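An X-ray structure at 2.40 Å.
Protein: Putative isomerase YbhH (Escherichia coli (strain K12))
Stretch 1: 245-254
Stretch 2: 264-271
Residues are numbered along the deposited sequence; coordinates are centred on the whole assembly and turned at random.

Stretch 1 245-254: NMVIPKPVLI
Stretch 2, residues 264-271: NVRYFMPH

At the apolar centre Pro251 packs its ring between two residues of stretch 2: its CD lies 3.5 Å from CB of Pro270, which follows a cis peptide bond, and its CG 3.6 Å from CB of Phe268 (chi1 m, chi2 -92°). Proline rings suit this place, being compact and apolar. On one face of the sheet Val252 (chi1 t) sets CG1 3.8 Å from CB of Val265 (chi1 m) and CG2 3.6 Å from CD1 of Tyr267 (chi1 t, chi2 74°), whose ring offers apolar surface. Branched at CB, valine fills this space without a long flexible chain. Ile254 (p, t) shares the face, its CG2 4.1 Å from Val265 CG1. On the other face Leu253 (m, t) puts CD1 3.7 Å from Phe268 CE2, while Arg266 lies beside it, CB to CB 4.0 Å.

Antiparallel strands 250-254 and 264-267, axes 4.5 Å apart at 150°, and adjoining loop residues make the contact; the stretches bury 670 Å². The backbones are extended (phi/psi -130/118 at Val252, -127/112 at Arg266), pairing Val252 with Tyr267, Leu253 with Arg266 and Ile254 with Val265. Leu253 N donates to Arg266 O (2.9 Å) and Arg266 N to Leu253 O (2.7 Å); at the flanking positions Val252 CA faces Arg266 O (3.4 Å) and Ile254 CA Asn264 O (3.3 Å). Phe268 N donates to Pro251 O (3.0 Å); proline, lacking an amide hydrogen, serves through its carbonyl.

Farther out, Pro270 CG lies 3.4 Å from Val247 O. Pro249 also follows a cis bond.

At the polar edge Lys250 (m, -103°, t, m) lays CG 3.4 Å from Tyr267 OH and CD 3.3 Å from Phe268 O, while NZ donates to Val247 O (2.8 Å). Buried Arg266 (m, m, t, -92°) is tolerable because NH1 donates to Val265 O (2.8 Å) and Asn264 OD1 (3.1 Å), and NE and NH2 are satisfied elsewhere in the structure.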

# COMPACT_ATOMS: atom_id res chain seq x y z
N ASN A 245 12.73 26.60 13.97
CA ASN A 245 11.66 26.20 14.88
C ASN A 245 11.04 24.86 14.52
O ASN A 245 10.12 24.41 15.21
CB ASN A 245 10.57 27.27 14.94
N MET A 246 11.50 24.21 13.45
CA MET A 246 11.06 22.87 13.13
C MET A 246 11.91 21.85 13.88
O MET A 246 13.03 22.12 14.31
CB MET A 246 11.15 22.61 11.62
CG MET A 246 10.14 23.41 10.80
SD MET A 246 10.74 23.91 9.17
CE MET A 246 10.49 22.42 8.21
N VAL A 247 11.35 20.65 14.03
CA VAL A 247 12.04 19.54 14.69
C VAL A 247 12.75 18.64 13.69
O VAL A 247 13.25 17.58 14.07
CB VAL A 247 11.08 18.73 15.57
CG1 VAL A 247 10.52 19.59 16.70
CG2 VAL A 247 9.93 18.15 14.74
N ILE A 248 12.80 19.03 12.42
CA ILE A 248 13.53 18.28 11.40
C ILE A 248 14.47 19.23 10.67
O ILE A 248 14.22 20.45 10.64
CB ILE A 248 12.56 17.59 10.43
CG1 ILE A 248 11.72 18.64 9.71
CG2 ILE A 248 11.68 16.59 11.15
CD1 ILE A 248 10.90 18.12 8.57
N PRO A 249 15.59 18.74 10.10
CA PRO A 249 16.04 17.34 10.17
C PRO A 249 16.63 17.01 11.53
O PRO A 249 17.13 17.91 12.20
CB PRO A 249 17.10 17.26 9.08
CG PRO A 249 17.71 18.62 9.09
CD PRO A 249 16.53 19.55 9.30
N LYS A 250 16.56 15.75 11.93
CA LYS A 250 17.16 15.33 13.19
C LYS A 250 18.64 15.06 12.96
O LYS A 250 18.98 14.14 12.20
CB LYS A 250 16.48 14.08 13.72
CG LYS A 250 14.99 14.24 13.99
CD LYS A 250 14.70 14.38 15.48
CE LYS A 250 13.20 14.19 15.76
NZ LYS A 250 12.35 15.10 14.94
N PRO A 251 19.55 15.82 13.57
CA PRO A 251 20.98 15.54 13.41
C PRO A 251 21.39 14.30 14.20
O PRO A 251 20.90 14.06 15.31
CB PRO A 251 21.66 16.80 13.94
CG PRO A 251 20.68 17.39 14.88
CD PRO A 251 19.31 17.05 14.34
N VAL A 252 22.27 13.50 13.60
CA VAL A 252 22.73 12.25 14.19
C VAL A 252 24.25 12.23 14.16
O VAL A 252 24.85 12.26 13.08
CB VAL A 252 22.17 11.02 13.45
CG1 VAL A 252 22.72 9.76 14.09
CG2 VAL A 252 20.65 11.03 13.46
N LEU A 253 24.87 12.16 15.33
CA LEU A 253 26.30 11.93 15.42
C LEU A 253 26.58 10.43 15.34
O LEU A 253 25.96 9.64 16.06
CB LEU A 253 26.86 12.50 16.72
CG LEU A 253 26.71 14.01 16.93
CD1 LEU A 253 27.45 14.44 18.19
CD2 LEU A 253 27.23 14.77 15.72
N ILE A 254 27.49 10.04 14.45
CA ILE A 254 27.79 8.63 14.25
C ILE A 254 29.26 8.37 14.56
O ILE A 254 30.12 9.24 14.43
CB ILE A 254 27.45 8.14 12.83
CG1 ILE A 254 28.33 8.83 11.78
CG2 ILE A 254 25.97 8.37 12.54
CD1 ILE A 254 28.33 8.12 10.44
N ASN A 264 27.48 3.18 15.94
CA ASN A 264 27.03 3.82 17.17
C ASN A 264 26.53 5.22 16.84
O ASN A 264 27.14 5.93 16.03
CB ASN A 264 28.16 3.88 18.20
CG ASN A 264 27.82 4.77 19.39
OD1 ASN A 264 27.06 4.38 20.28
ND2 ASN A 264 28.38 5.97 19.40
N VAL A 265 25.42 5.63 17.45
CA VAL A 265 24.78 6.89 17.09
C VAL A 265 24.44 7.69 18.34
O VAL A 265 24.27 7.14 19.43
CB VAL A 265 23.51 6.69 16.22
CG1 VAL A 265 23.82 5.87 14.97
CG2 VAL A 265 22.40 6.04 17.04
N ARG A 266 24.35 9.00 18.16
CA ARG A 266 23.81 9.92 19.15
C ARG A 266 22.73 10.74 18.44
O ARG A 266 23.03 11.54 17.55
CB ARG A 266 24.89 10.83 19.74
CG ARG A 266 25.87 10.10 20.66
CD ARG A 266 25.14 9.50 21.85
NE ARG A 266 26.03 8.78 22.75
CZ ARG A 266 26.29 7.48 22.68
NH1 ARG A 266 25.73 6.73 21.74
NH2 ARG A 266 27.12 6.92 23.56
N TYR A 267 21.48 10.53 18.84
CA TYR A 267 20.31 11.03 18.12
C TYR A 267 19.82 12.32 18.76
O TYR A 267 19.41 12.32 19.93
CB TYR A 267 19.21 9.96 18.12
CG TYR A 267 18.02 10.24 17.23
CD1 TYR A 267 18.12 10.12 15.85
CD2 TYR A 267 16.79 10.58 17.77
CE1 TYR A 267 17.03 10.35 15.03
CE2 TYR A 267 15.69 10.82 16.96
CZ TYR A 267 15.81 10.70 15.59
OH TYR A 267 14.72 10.94 14.78
N PHE A 268 19.86 13.41 18.01
CA PHE A 268 19.44 14.71 18.52
C PHE A 268 18.04 15.05 18.03
O PHE A 268 17.69 14.80 16.87
CB PHE A 268 20.44 15.80 18.11
CG PHE A 268 21.72 15.76 18.90
CD1 PHE A 268 21.85 16.52 20.05
CD2 PHE A 268 22.77 14.95 18.51
CE1 PHE A 268 23.02 16.49 20.79
CE2 PHE A 268 23.94 14.91 19.25
CZ PHE A 268 24.07 15.68 20.39
N MET A 269 17.23 15.63 18.92
CA MET A 269 15.78 15.70 18.71
C MET A 269 15.18 17.09 18.53
O MET A 269 14.06 17.31 19.01
CB MET A 269 15.07 15.03 19.89
CG MET A 269 15.64 13.68 20.30
SD MET A 269 14.95 13.11 21.87
CE MET A 269 15.59 14.35 23.00
N PRO A 270 15.83 18.05 17.84
CA PRO A 270 17.15 18.18 17.23
C PRO A 270 18.16 18.86 18.15
O PRO A 270 19.34 18.93 17.82
CB PRO A 270 16.88 19.04 15.99
CG PRO A 270 15.40 19.37 16.02
CD PRO A 270 14.96 19.16 17.42
N HIS A 271 17.68 19.37 19.29
CA HIS A 271 18.52 20.13 20.20
C HIS A 271 19.14 19.25 21.29
O HIS A 271 20.34 19.34 21.55
CB HIS A 271 17.71 21.27 20.84
CG HIS A 271 16.92 22.07 19.85
ND1 HIS A 271 17.50 22.77 18.82
CD2 HIS A 271 15.59 22.29 19.75
CE1 HIS A 271 16.56 23.39 18.12
NE2 HIS A 271 15.39 23.11 18.67